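Local coordinates for protein polysaccharide Lyase Family 6 (Bacteroides cellulosilyticus, PDB 6QPS) that probably cleaves mannuronic acid-rich alginate by beta-elimination, as a calcium-binding lyase of polysaccharide lyase family 6 from a human gut bacterium, at residues Pro73-Ala78 against Gln100-Leu105; Cys130-Cys135 against Asn164-Cys169; Phe260-Gly265 against Ile283-Arg288; Ile307-Ser312 against Phe352-Leu357; Asn344-Tyr349 against Asn370-His375. One frame throughout, in Å; residues are numbered along the deposited sequence. Where two conformers were deposited one is given.

Interaction 1: residues Pro73-Ala78 against Gln100-Leu105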
# COMPACT_ATOMS: atom_id res chain seq x y z
N PRO A 73 19.21 -15.32 -12.03
CA PRO A 73 17.87 -15.21 -12.60
C PRO A 73 17.91 -15.12 -14.12
O PRO A 73 18.95 -14.84 -14.73
CB PRO A 73 17.31 -13.91 -12.00
CG PRO A 73 18.53 -13.08 -11.71
CD PRO A 73 19.60 -14.09 -11.30
N ILE A 74 16.75 -15.36 -14.72
CA ILE A 74 16.50 -15.09 -16.14
C ILE A 74 15.91 -13.69 -16.24
O ILE A 74 14.95 -13.37 -15.53
CB ILE A 74 15.54 -16.14 -16.73
CG1 ILE A 74 16.14 -17.54 -16.61
CG2 ILE A 74 15.21 -15.83 -18.17
CD1 ILE A 74 15.15 -18.69 -16.92
N VAL A 75 16.49 -12.83 -17.09
CA VAL A 75 16.20 -11.40 -17.07
C VAL A 75 15.60 -10.94 -18.39
O VAL A 75 16.06 -11.33 -19.46
CB VAL A 75 17.50 -10.60 -16.79
CG1 VAL A 75 17.23 -9.09 -16.83
CG2 VAL A 75 18.12 -11.02 -15.45
N TRP A 76 14.56 -10.11 -18.30
CA TRP A 76 13.96 -9.43 -19.44
C TRP A 76 14.16 -7.95 -19.18
O TRP A 76 13.68 -7.43 -18.16
CB TRP A 76 12.47 -9.78 -19.52
CG TRP A 76 11.71 -9.12 -20.66
CD1 TRP A 76 12.23 -8.59 -21.80
CD2 TRP A 76 10.30 -8.92 -20.72
NE1 TRP A 76 11.22 -8.06 -22.58
CE2 TRP A 76 10.02 -8.28 -21.94
CE3 TRP A 76 9.23 -9.27 -19.89
CZ2 TRP A 76 8.73 -7.94 -22.33
CZ3 TRP A 76 7.95 -8.93 -20.29
CH2 TRP A 76 7.72 -8.28 -21.49
N ARG A 77 14.91 -7.27 -20.05
CA ARG A 77 15.33 -5.90 -19.75
C ARG A 77 15.51 -5.07 -21.01
O ARG A 77 15.65 -5.59 -22.12
CB ARG A 77 16.65 -5.90 -18.96
CG ARG A 77 17.87 -6.42 -19.72
CD ARG A 77 19.14 -6.30 -18.85
NE ARG A 77 20.28 -7.01 -19.38
CZ ARG A 77 21.11 -6.52 -20.30
NH1 ARG A 77 20.91 -5.30 -20.80
NH2 ARG A 77 22.14 -7.23 -20.72
N ALA A 78 15.52 -3.76 -20.81
CA ALA A 78 15.93 -2.84 -21.86
C ALA A 78 17.45 -2.83 -22.00
O ALA A 78 18.18 -2.91 -21.01
CB ALA A 78 15.47 -1.42 -21.51
N GLN A 100 13.13 -12.16 -13.76
CA GLN A 100 13.28 -10.76 -13.39
C GLN A 100 13.00 -9.86 -14.58
O GLN A 100 13.53 -10.08 -15.68
CB GLN A 100 14.72 -10.55 -12.91
CG GLN A 100 15.04 -9.27 -12.20
CD GLN A 100 16.23 -9.47 -11.25
OE1 GLN A 100 16.21 -10.35 -10.38
NE2 GLN A 100 17.27 -8.67 -11.43
N LEU A 101 12.16 -8.85 -14.36
CA LEU A 101 11.96 -7.75 -15.30
C LEU A 101 12.70 -6.53 -14.77
O LEU A 101 12.54 -6.18 -13.59
CB LEU A 101 10.48 -7.39 -15.38
CG LEU A 101 9.56 -8.30 -16.19
CD1 LEU A 101 9.39 -9.63 -15.53
CD2 LEU A 101 8.21 -7.61 -16.39
N GLU A 102 13.43 -5.85 -15.65
CA GLU A 102 14.25 -4.70 -15.25
C GLU A 102 14.20 -3.58 -16.28
O GLU A 102 14.38 -3.81 -17.48
CB GLU A 102 15.75 -5.05 -15.12
CG GLU A 102 16.11 -6.24 -14.24
CD GLU A 102 17.62 -6.53 -14.27
OE1 GLU A 102 18.36 -5.85 -15.03
OE2 GLU A 102 18.05 -7.46 -13.57
N ASP A 103 14.09 -2.34 -15.81
CA ASP A 103 14.36 -1.16 -16.62
C ASP A 103 13.39 -0.99 -17.79
O ASP A 103 13.74 -0.36 -18.80
CB ASP A 103 15.81 -1.14 -17.12
CG ASP A 103 16.81 -0.90 -15.99
OD1 ASP A 103 16.49 -0.15 -15.04
OD2 ASP A 103 17.94 -1.44 -16.07
N LEU A 104 12.17 -1.52 -17.68
CA LEU A 104 11.16 -1.41 -18.73
C LEU A 104 10.22 -0.25 -18.43
O LEU A 104 9.88 0.01 -17.28
CB LEU A 104 10.34 -2.70 -18.81
CG LEU A 104 11.13 -3.95 -19.23
CD1 LEU A 104 10.24 -5.18 -19.14
CD2 LEU A 104 11.74 -3.83 -20.63
N LEU A 105 9.75 0.41 -19.49
CA LEU A 105 8.80 1.51 -19.38
C LEU A 105 7.48 1.10 -20.00
O LEU A 105 7.37 1.06 -21.24
CB LEU A 105 9.35 2.75 -20.06
CG LEU A 105 8.41 3.94 -20.26
CD1 LEU A 105 7.76 4.43 -19.01
CD2 LEU A 105 9.19 5.12 -20.87
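Leu104 CD1 sits over one face of the Trp76 indole, 4.1 Å from the centroid of the six-membered ring and close to its normal, a CH-pi contact; Leu101 meets the same ring obliquely, its CG 3.8 Å from Trp76 CE3. Strands 74-78 and 100-102 run parallel on successive coils of a right-handed parallel beta-helix, the fold of family 6 lyases, and Trp76 and Leu101 occupy paired positions on its inward face, where apolar groups fill the core. Backbone hydrogen bonds run from Gln100 N to Ile74 O, from Trp76 N to Gln100 O and from Glu102 N to Trp76 O. On the face bearing Val75, Arg77, Gln100 and Glu102, the extended Glu102 chain crosses Val75, with Glu102 CD 3.6 Å from Val75 CG1. Glu102 OE1 forms a salt bridge with Arg134 of the next coil, so a carboxylate suits this place. A leucine in place of Glu102 would probably leave Arg134 with one carboxylate fewer and set the Gln100 amide free to turn. With Gln100 CG swung opposite its backbone nitrogen (chi1 -167°), the amide reaches along the strand, and Gln100 NE2 donates to Glu102 OE2 at 2.6 Å, on the anti side of the carboxylate.

Interaction 2: residues Cys130-Cys135 against Asn164-Cys169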
# COMPACT_ATOMS: atom_id res chain seq x y z
N CYS A 130 10.42 -14.31 -8.09
CA CYS A 130 10.46 -13.45 -9.26
C CYS A 130 10.44 -11.99 -8.81
O CYS A 130 10.05 -11.68 -7.68
CB CYS A 130 9.29 -13.76 -10.19
SG CYS A 130 9.41 -15.40 -10.98
N ARG A 131 10.89 -11.09 -9.68
CA ARG A 131 11.15 -9.72 -9.28
C ARG A 131 10.89 -8.76 -10.43
O ARG A 131 11.26 -9.03 -11.57
CB ARG A 131 12.60 -9.58 -8.83
CG ARG A 131 13.01 -8.18 -8.39
CD ARG A 131 14.45 -8.21 -7.89
NE ARG A 131 14.91 -6.89 -7.49
CZ ARG A 131 16.18 -6.56 -7.30
NH1 ARG A 131 17.15 -7.46 -7.49
NH2 ARG A 131 16.49 -5.33 -6.94
N MET A 132 10.21 -7.64 -10.13
CA MET A 132 10.10 -6.52 -11.05
C MET A 132 10.81 -5.34 -10.39
O MET A 132 10.42 -4.91 -9.31
CB MET A 132 8.62 -6.20 -11.33
CG MET A 132 8.41 -4.96 -12.13
SD MET A 132 6.66 -4.40 -12.12
CE MET A 132 5.87 -5.76 -12.91
N THR A 133 11.87 -4.83 -11.05
CA THR A 133 12.72 -3.81 -10.46
C THR A 133 13.02 -2.71 -11.47
O THR A 133 13.26 -2.97 -12.66
CB THR A 133 13.99 -4.42 -9.86
OG1 THR A 133 14.71 -3.42 -9.15
CG2 THR A 133 14.91 -5.02 -10.93
N ARG A 134 13.00 -1.46 -10.99
CA ARG A 134 13.38 -0.31 -11.82
C ARG A 134 12.52 -0.22 -13.08
O ARG A 134 13.00 0.20 -14.14
CB ARG A 134 14.86 -0.32 -12.19
CG ARG A 134 15.79 -0.51 -11.02
CD ARG A 134 17.25 -0.34 -11.41
NE ARG A 134 17.65 -1.17 -12.55
CZ ARG A 134 18.19 -2.38 -12.47
NH1 ARG A 134 18.40 -2.95 -11.29
NH2 ARG A 134 18.52 -3.02 -13.58
N CYS A 135 11.24 -0.54 -12.95
CA CYS A 135 10.28 -0.41 -14.04
C CYS A 135 9.32 0.74 -13.75
O CYS A 135 9.13 1.16 -12.60
CB CYS A 135 9.48 -1.70 -14.23
SG CYS A 135 10.48 -3.06 -14.88
N ASN A 164 7.91 -13.24 -4.08
CA ASN A 164 8.13 -12.31 -5.18
C ASN A 164 8.40 -10.92 -4.63
O ASN A 164 8.18 -10.64 -3.44
CB ASN A 164 6.92 -12.33 -6.12
CG ASN A 164 6.74 -13.70 -6.78
OD1 ASN A 164 7.71 -14.32 -7.22
ND2 ASN A 164 5.49 -14.17 -6.86
N ARG A 165 8.94 -10.06 -5.49
CA ARG A 165 9.38 -8.73 -5.07
C ARG A 165 9.08 -7.70 -6.15
O ARG A 165 9.36 -7.91 -7.34
CB ARG A 165 10.89 -8.74 -4.76
CG ARG A 165 11.45 -7.39 -4.25
CD ARG A 165 12.91 -7.55 -3.79
NE ARG A 165 13.42 -6.25 -3.37
CZ ARG A 165 14.68 -5.83 -3.50
NH1 ARG A 165 15.59 -6.63 -4.02
NH2 ARG A 165 14.99 -4.59 -3.15
N ILE A 166 8.51 -6.57 -5.72
CA ILE A 166 8.33 -5.37 -6.54
C ILE A 166 9.15 -4.26 -5.88
O ILE A 166 8.84 -3.87 -4.74
CB ILE A 166 6.85 -4.95 -6.60
CG1 ILE A 166 5.93 -6.12 -7.01
CG2 ILE A 166 6.67 -3.74 -7.53
CD1 ILE A 166 6.16 -6.66 -8.38
N ASP A 167 10.15 -3.72 -6.57
CA ASP A 167 11.01 -2.74 -5.93
C ASP A 167 11.57 -1.70 -6.90
O ASP A 167 11.82 -1.97 -8.08
CB ASP A 167 12.17 -3.42 -5.16
CG ASP A 167 13.19 -4.08 -6.10
OD1 ASP A 167 12.94 -5.23 -6.53
OD2 ASP A 167 14.21 -3.44 -6.48
N HIS A 168 11.81 -0.51 -6.36
CA HIS A 168 12.43 0.57 -7.13
C HIS A 168 11.66 0.89 -8.41
O HIS A 168 12.25 1.32 -9.40
CB HIS A 168 13.92 0.31 -7.39
CG HIS A 168 14.73 0.19 -6.14
ND1 HIS A 168 14.98 -1.02 -5.52
CD2 HIS A 168 15.35 1.13 -5.38
CE1 HIS A 168 15.72 -0.81 -4.44
NE2 HIS A 168 15.95 0.48 -4.33
N CYS A 169 10.34 0.77 -8.37
CA CYS A 169 9.46 1.08 -9.50
C CYS A 169 8.73 2.40 -9.27
O CYS A 169 8.69 2.93 -8.15
CB CYS A 169 8.45 -0.05 -9.71
SG CYS A 169 9.13 -1.63 -10.31
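Charged groups on one face of the strands converge on the Asp167 carboxylate. Arg131 grips it side-on: Arg131 NE donates to Asp167 OD1 at 2.7 Å and Arg131 NH2 to Asp167 OD2 at 3.0 Å, both oxygens near the guanidinium plane. Arg165 NH1 lies over a face of that guanidinium, a closeness of like charges probably eased by Asp167 and by Asp197, which pairs with Arg165. Two further hydrogen bonds reach Asp167 OD2: Thr133 OG1 from above the carboxylate plane, and His168 ND1 at that oxygen's anti lone pair, nearly in the imidazole plane. Replacing Asp167 by alanine would probably leave both arginines without their shared counter-charge and Thr133 and His168 without this acceptor. The Asn164 amide serves both ways, OD1 accepting from Cys130 N and ND2 donating to Ala127 O. Backbone bonds run from Met132 N to Arg165 O and Asp167 N to Met132 O. Met132 CG and Cys135 CB each pack 3.9 Å from Cys169 SG. Such in-register stacking of like residues fits a parallel beta-helix.

Interaction 3: residues Phe260-Gly265 against Ile283-Arg288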
# COMPACT_ATOMS: atom_id res chain seq x y z
N PHE A 260 3.61 8.87 3.33
CA PHE A 260 2.32 9.20 2.70
C PHE A 260 2.23 10.71 2.60
O PHE A 260 2.02 11.39 3.60
CB PHE A 260 1.17 8.61 3.51
CG PHE A 260 1.25 7.11 3.68
CD1 PHE A 260 1.95 6.55 4.74
CD2 PHE A 260 0.69 6.25 2.74
CE1 PHE A 260 2.05 5.16 4.88
CE2 PHE A 260 0.79 4.87 2.90
CZ PHE A 260 1.47 4.34 3.97
N TYR A 261 2.42 11.25 1.39
CA TYR A 261 2.60 12.68 1.16
C TYR A 261 1.46 13.22 0.32
O TYR A 261 1.27 12.81 -0.83
CB TYR A 261 3.93 12.92 0.44
CG TYR A 261 4.29 14.36 0.11
CD1 TYR A 261 3.84 14.96 -1.07
CD2 TYR A 261 5.11 15.10 0.95
CE1 TYR A 261 4.20 16.25 -1.39
CE2 TYR A 261 5.46 16.40 0.64
CZ TYR A 261 4.99 16.99 -0.52
OH TYR A 261 5.34 18.28 -0.88
N GLU A 262 0.72 14.18 0.89
CA GLU A 262 -0.39 14.86 0.19
C GLU A 262 -1.37 13.86 -0.44
O GLU A 262 -1.87 14.09 -1.54
CB GLU A 262 0.14 15.84 -0.86
CG GLU A 262 0.84 17.05 -0.25
CD GLU A 262 1.19 18.14 -1.27
OE1 GLU A 262 1.07 17.92 -2.49
OE2 GLU A 262 1.62 19.22 -0.81
N SER A 263 -1.65 12.76 0.26
CA SER A 263 -2.45 11.66 -0.28
C SER A 263 -3.80 11.62 0.42
O SER A 263 -3.86 11.40 1.64
CB SER A 263 -1.69 10.33 -0.13
OG SER A 263 -0.57 10.27 -1.00
N ALA A 264 -4.88 11.76 -0.35
CA ALA A 264 -6.24 11.87 0.20
C ALA A 264 -6.85 10.51 0.54
O ALA A 264 -7.91 10.13 0.04
CB ALA A 264 -7.14 12.63 -0.77
N GLY A 265 -6.20 9.82 1.45
CA GLY A 265 -6.68 8.56 2.00
C GLY A 265 -5.80 8.16 3.16
O GLY A 265 -4.98 8.95 3.63
N ILE A 283 2.52 13.13 5.82
CA ILE A 283 2.67 14.58 5.67
C ILE A 283 1.49 15.07 4.84
O ILE A 283 1.52 15.00 3.61
CB ILE A 283 4.01 14.94 5.01
CG1 ILE A 283 5.20 14.35 5.80
CG2 ILE A 283 4.15 16.46 4.81
CD1 ILE A 283 5.45 14.95 7.17
N GLY A 284 0.43 15.55 5.48
CA GLY A 284 -0.80 15.81 4.75
C GLY A 284 -0.93 17.21 4.16
O GLY A 284 -1.74 17.42 3.27
N HIS A 285 -0.17 18.18 4.68
CA HIS A 285 -0.29 19.58 4.24
C HIS A 285 -1.73 20.10 4.35
O HIS A 285 -2.14 21.03 3.63
CB HIS A 285 0.28 19.82 2.83
CG HIS A 285 1.78 19.89 2.81
ND1 HIS A 285 2.52 19.63 1.67
CD2 HIS A 285 2.67 20.22 3.77
CE1 HIS A 285 3.80 19.75 1.96
NE2 HIS A 285 3.92 20.14 3.21
N ASN A 286 -2.49 19.52 5.28
CA ASN A 286 -3.88 19.94 5.56
C ASN A 286 -4.79 19.83 4.34
O ASN A 286 -5.81 20.52 4.24
CB ASN A 286 -3.95 21.36 6.14
CG ASN A 286 -3.30 21.47 7.50
OD1 ASN A 286 -3.60 20.69 8.40
ND2 ASN A 286 -2.36 22.40 7.65
N LEU A 287 -4.49 18.93 3.42
CA LEU A 287 -5.27 18.79 2.20
C LEU A 287 -6.49 17.89 2.39
O LEU A 287 -6.52 17.01 3.25
CB LEU A 287 -4.39 18.25 1.07
CG LEU A 287 -3.23 19.14 0.63
CD1 LEU A 287 -2.49 18.46 -0.51
CD2 LEU A 287 -3.72 20.55 0.22
N ARG A 288 -7.51 18.16 1.57
CA ARG A 288 -8.79 17.45 1.60
C ARG A 288 -8.56 15.95 1.61
O ARG A 288 -7.80 15.41 0.80
CB ARG A 288 -9.56 17.83 0.34
CG ARG A 288 -10.98 17.29 0.29
CD ARG A 288 -11.60 17.56 -1.08
NE ARG A 288 -11.72 18.98 -1.35
CZ ARG A 288 -12.09 19.48 -2.52
NH1 ARG A 288 -12.35 18.65 -3.52
NH2 ARG A 288 -12.17 20.79 -2.66
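Where two successive coils of the parallel beta-helix leave their strands and turn, Tyr261 and Ile283 form the last parallel bridge between them, and a type I' turn from Gly284 to Leu287 follows on the second coil. Ile283 N donates to Phe260 O, and Glu262 N returns a nearly straight bond to Ile283 O at 3.0 Å. Beyond the bridge the side chains take over. His285 ND1 donates to Glu262 OE2 at 2.7 Å, with the oxygen near the imidazole plane and using its anti lone pair; the carboxylate and ring planes are 68° apart. Glu262 suits the place because its extended chain, with CG opposite its carbonyl carbon (chi1 -68°), reaches across to the histidine while its aliphatic part packs on Leu287, whose CD1 lies 3.6 Å from Glu262 CG. Its other oxygen, OE1, makes a salt bridge to Arg238 of the preceding coil. The Tyr261 ring approaches obliquely, and its OH lies 3.5 Å from His285 CE1, at the edge of the imidazole, while Ile283 CG2 sits over one imidazole face. Both aromatic side chains also reach the C-terminal end of the protein: Tyr261 OH bonds to Asn466 O and His285 NE2 to Arg467 O. Tyr261 further packs on His462 and Ile463 of helix 454-465, which thus lies against this row of turns, while Phe260 stacks with Phe236 and Phe282 of the strands before and after.

Interaction 4: residues Ile307-Ser312 against Phe352-Leu357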
# COMPACT_ATOMS: atom_id res chain seq x y z
N ILE A 307 2.20 11.20 12.26
CA ILE A 307 1.06 11.64 11.44
C ILE A 307 0.91 13.14 11.61
O ILE A 307 0.70 13.62 12.73
CB ILE A 307 -0.22 10.92 11.86
CG1 ILE A 307 -0.05 9.43 11.63
CG2 ILE A 307 -1.40 11.42 11.09
CD1 ILE A 307 -0.92 8.51 12.44
N LYS A 308 1.07 13.88 10.51
CA LYS A 308 1.07 15.35 10.53
C LYS A 308 0.07 15.96 9.55
O LYS A 308 0.08 15.65 8.35
CB LYS A 308 2.49 15.87 10.20
CG LYS A 308 2.65 17.38 10.21
CD LYS A 308 4.02 17.86 9.72
CE LYS A 308 4.21 19.34 10.00
NZ LYS A 308 5.43 19.87 9.31
N ASP A 309 -0.70 16.93 10.05
CA ASP A 309 -1.54 17.80 9.22
C ASP A 309 -2.45 17.01 8.28
O ASP A 309 -2.59 17.37 7.11
CB ASP A 309 -0.70 18.78 8.39
CG ASP A 309 0.08 19.79 9.23
OD1 ASP A 309 -0.30 20.06 10.41
OD2 ASP A 309 1.07 20.34 8.69
N VAL A 310 -3.07 15.94 8.78
CA VAL A 310 -4.09 15.22 7.99
C VAL A 310 -5.46 15.70 8.45
O VAL A 310 -5.67 15.96 9.63
CB VAL A 310 -3.96 13.69 8.08
CG1 VAL A 310 -2.61 13.25 7.52
CG2 VAL A 310 -4.13 13.16 9.50
N ARG A 311 -6.41 15.79 7.52
CA ARG A 311 -7.66 16.47 7.81
C ARG A 311 -8.87 15.57 8.03
O ARG A 311 -9.85 16.04 8.63
CB ARG A 311 -7.97 17.51 6.73
CG ARG A 311 -7.02 18.70 6.81
CD ARG A 311 -7.41 19.75 7.87
NE ARG A 311 -7.57 19.21 9.22
CZ ARG A 311 -6.57 18.93 10.06
NH1 ARG A 311 -5.30 19.12 9.71
NH2 ARG A 311 -6.83 18.44 11.26
N SER A 312 -8.83 14.31 7.61
CA SER A 312 -9.96 13.42 7.84
C SER A 312 -9.93 12.77 9.22
O SER A 312 -10.89 12.89 9.98
CB SER A 312 -10.02 12.36 6.74
OG SER A 312 -11.05 11.42 7.00
N PHE A 352 0.87 12.37 16.80
CA PHE A 352 -0.28 12.90 16.07
C PHE A 352 -0.23 14.41 16.19
O PHE A 352 -0.56 14.97 17.25
CB PHE A 352 -1.57 12.34 16.63
CG PHE A 352 -1.62 10.85 16.66
CD1 PHE A 352 -2.09 10.15 15.56
CD2 PHE A 352 -1.19 10.14 17.77
CE1 PHE A 352 -2.12 8.77 15.57
CE2 PHE A 352 -1.25 8.75 17.78
CZ PHE A 352 -1.69 8.07 16.68
N LEU A 353 0.22 15.05 15.12
CA LEU A 353 0.49 16.48 15.10
C LEU A 353 -0.53 17.18 14.20
O LEU A 353 -0.58 16.91 12.98
CB LEU A 353 1.93 16.71 14.61
CG LEU A 353 2.39 18.15 14.49
CD1 LEU A 353 2.30 18.91 15.82
CD2 LEU A 353 3.79 18.24 13.93
N ASN A 354 -1.33 18.06 14.79
CA ASN A 354 -2.46 18.65 14.08
C ASN A 354 -3.23 17.59 13.29
O ASN A 354 -3.62 17.80 12.13
CB ASN A 354 -2.00 19.80 13.19
CG ASN A 354 -3.14 20.55 12.59
OD1 ASN A 354 -4.19 20.75 13.23
ND2 ASN A 354 -2.95 21.00 11.35
N SER A 355 -3.47 16.45 13.94
CA SER A 355 -4.19 15.31 13.38
C SER A 355 -5.05 14.68 14.47
O SER A 355 -4.58 14.47 15.60
CB SER A 355 -3.18 14.27 12.86
OG SER A 355 -2.33 14.84 11.86
N SER A 356 -6.30 14.34 14.14
CA SER A 356 -7.30 14.01 15.14
C SER A 356 -7.16 12.58 15.69
O SER A 356 -6.56 11.68 15.08
CB SER A 356 -8.70 14.12 14.54
OG SER A 356 -8.88 13.00 13.67
N LEU A 357 -7.78 12.37 16.86
CA LEU A 357 -8.03 11.04 17.43
C LEU A 357 -9.54 10.85 17.45
O LEU A 357 -10.25 11.66 18.05
CB LEU A 357 -7.47 10.93 18.86
CG LEU A 357 -5.97 11.16 18.99
CD1 LEU A 357 -5.58 11.15 20.48
CD2 LEU A 357 -5.15 10.16 18.23
O HOH W 1 -7.40 15.02 11.52
O HOH W 2 -6.19 18.84 14.34
O HOH W 3 -11.45 12.84 12.69
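Asn354 crosses Asp309 at about a right angle, their amide and carboxylate planes 74° apart, and Asn354 ND2 donates to Asp309 OD1 at 3.0 Å from above the carboxylate plane. Arg311 also crosses Asn354 steeply and, folded back at chi2 and chi3 (-82° and 56°) in one of its two conformers, turns its guanidinium edge to Asn354 O, a bond therefore not certain. Ile307 and Phe352 lie side by side on the inward face, with Ile307 CD1 3.4 Å from Phe352 CE1, while Leu357 CD2 covers one face of that ring. Lys308 runs alongside Leu353 and ends in a salt bridge with Glu437. Ser355 OG donates at 2.9 Å to Leu353 O, which also accepts from Asp309 N; Ser355 OG in turn accepts a weak bond from Val310 N. Small polar residues suit this turn of the beta-helix: where the strand ladder stops, side chain and water partly take over, Ser355 OG weakly for Val310 N and a bridging water for Val310 O and Ser356 N.

Interaction 5: residues Asn344-Tyr349 against Asn370-His375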
# COMPACT_ATOMS: atom_id res chain seq x y z
N ASN A 344 -7.29 -6.06 21.48
CA ASN A 344 -5.89 -6.46 21.67
C ASN A 344 -4.96 -5.71 20.72
O ASN A 344 -4.13 -6.31 20.03
CB ASN A 344 -5.71 -7.97 21.55
CG ASN A 344 -6.78 -8.73 22.28
OD1 ASN A 344 -7.11 -8.44 23.44
ND2 ASN A 344 -7.32 -9.75 21.64
N VAL A 345 -5.09 -4.39 20.69
CA VAL A 345 -4.32 -3.53 19.80
C VAL A 345 -3.45 -2.63 20.67
O VAL A 345 -3.95 -1.97 21.59
CB VAL A 345 -5.23 -2.69 18.88
CG1 VAL A 345 -4.42 -1.68 18.08
CG2 VAL A 345 -6.02 -3.59 17.91
N ASP A 346 -2.14 -2.62 20.39
CA ASP A 346 -1.17 -1.79 21.10
C ASP A 346 -0.81 -0.59 20.23
O ASP A 346 -0.29 -0.77 19.12
CB ASP A 346 0.08 -2.64 21.38
CG ASP A 346 1.15 -1.91 22.17
OD1 ASP A 346 0.80 -1.02 22.99
OD2 ASP A 346 2.34 -2.23 21.99
N ILE A 347 -1.08 0.62 20.72
CA ILE A 347 -0.84 1.88 20.01
C ILE A 347 0.13 2.69 20.87
O ILE A 347 -0.28 3.35 21.82
CB ILE A 347 -2.14 2.64 19.72
CG1 ILE A 347 -3.15 1.70 19.02
CG2 ILE A 347 -1.85 3.85 18.88
CD1 ILE A 347 -4.55 2.27 18.76
N ALA A 348 1.43 2.62 20.53
CA ALA A 348 2.50 3.13 21.38
C ALA A 348 3.52 3.97 20.64
O ALA A 348 3.99 3.62 19.55
CB ALA A 348 3.20 1.95 22.05
N TYR A 349 3.94 5.06 21.27
CA TYR A 349 5.11 5.83 20.84
C TYR A 349 4.91 6.44 19.45
O TYR A 349 5.86 6.57 18.68
CB TYR A 349 6.44 5.02 20.95
CG TYR A 349 6.94 4.91 22.38
CD1 TYR A 349 7.60 5.97 22.98
CD2 TYR A 349 6.73 3.75 23.16
CE1 TYR A 349 8.03 5.91 24.29
CE2 TYR A 349 7.16 3.68 24.50
CZ TYR A 349 7.81 4.78 25.06
OH TYR A 349 8.25 4.81 26.37
N ASN A 370 -9.52 -3.80 25.10
CA ASN A 370 -8.09 -4.05 25.24
C ASN A 370 -7.27 -3.33 24.17
O ASN A 370 -6.38 -3.90 23.52
CB ASN A 370 -7.80 -5.54 25.29
CG ASN A 370 -8.29 -6.14 26.55
OD1 ASN A 370 -7.91 -5.66 27.62
ND2 ASN A 370 -9.16 -7.13 26.46
N VAL A 371 -7.56 -2.05 24.00
CA VAL A 371 -6.73 -1.15 23.21
C VAL A 371 -5.86 -0.35 24.18
O VAL A 371 -6.38 0.29 25.11
CB VAL A 371 -7.58 -0.20 22.37
CG1 VAL A 371 -6.70 0.72 21.52
CG2 VAL A 371 -8.51 -0.98 21.47
N ARG A 372 -4.56 -0.40 24.00
CA ARG A 372 -3.65 0.39 24.83
C ARG A 372 -3.18 1.58 24.01
O ARG A 372 -2.73 1.41 22.88
CB ARG A 372 -2.45 -0.43 25.32
CG ARG A 372 -1.66 0.32 26.41
CD ARG A 372 -0.42 -0.46 26.90
NE ARG A 372 0.60 -0.46 25.85
CZ ARG A 372 1.87 -0.07 25.98
NH1 ARG A 372 2.34 0.34 27.14
NH2 ARG A 372 2.64 -0.11 24.92
N PHE A 373 -3.36 2.79 24.55
CA PHE A 373 -2.89 4.02 23.92
C PHE A 373 -1.88 4.63 24.89
O PHE A 373 -2.26 5.28 25.87
CB PHE A 373 -4.10 4.94 23.63
CG PHE A 373 -3.76 6.15 22.78
CD1 PHE A 373 -3.48 7.38 23.37
CD2 PHE A 373 -3.74 6.05 21.41
CE1 PHE A 373 -3.16 8.51 22.57
CE2 PHE A 373 -3.42 7.16 20.61
CZ PHE A 373 -3.13 8.39 21.21
N ALA A 374 -0.58 4.41 24.64
CA ALA A 374 0.46 4.73 25.60
C ALA A 374 1.63 5.44 24.93
O ALA A 374 2.07 5.07 23.84
CB ALA A 374 0.98 3.45 26.28
N HIS A 375 2.16 6.45 25.61
CA HIS A 375 3.41 7.12 25.22
C HIS A 375 3.31 7.80 23.87
O HIS A 375 4.31 7.93 23.16
CB HIS A 375 4.62 6.18 25.25
CG HIS A 375 4.89 5.63 26.60
ND1 HIS A 375 5.33 6.41 27.64
CD2 HIS A 375 4.77 4.37 27.09
CE1 HIS A 375 5.48 5.66 28.72
NE2 HIS A 375 5.13 4.42 28.42
O HOH W 4 -9.73 -8.75 24.13
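Strands 345-348 and 371-374 run parallel, their axes 4.8 Å and their N-to-C directions 7° apart, in register from Val345 opposite Val371 to Ala348 opposite Ala374. Backbone bonds run from Val345 N to Asn370 O through to Tyr349 N to Ala374 O. On the face of Asp346 and Arg372, the guanidinium grips a single oxygen side-on and in its own plane: Arg372 NH2 lies 2.8 Å and Arg372 NE 2.9 Å from Asp346 OD1, NH2 meeting the oxygen's syn lone pair and NE coming from above the carboxylate plane. Ala374 CB lies over one guanidinium face, where a small residue leaves room for the arginine. On the other face Ile347 packs by CD1 on Val371 CG1 and by CG2 on Phe373 CD2, each at 3.8 Å. At the strand ends His375 CB sits 3.4 Å above the Tyr349 ring centroid, the rings slid apart. Asn344 and Asn370, bridged by water, turn the corners with positive phi, which asparagine tolerates well. Such asparagine and aliphatic ladders are known in parallel beta-helices.

How the interactions relate
All five contacts join neighbouring coils of the same parallel beta-helix and follow its axis in chain order, except that the segments of interactions 4 and 5 alternate. Interactions 1 and 2, with centres 9 Å apart, are linked through adjacent strands 99-111 and 131-138 and by the salt bridge between Asp103 and Arg134. Interaction 3, about 26 Å from interaction 2 between centres, touches interaction 4 through backbone bonds from Gly284 and Asn286 to Lys308 and Asp309. Interactions 4 and 5 share strand 345-353 and meet in the core at Phe352, Leu357 and Phe373. About 44 Å separates the centres of interactions 1 and 5: pairings repeated coil by coil build a long scaffold that carries the calcium site.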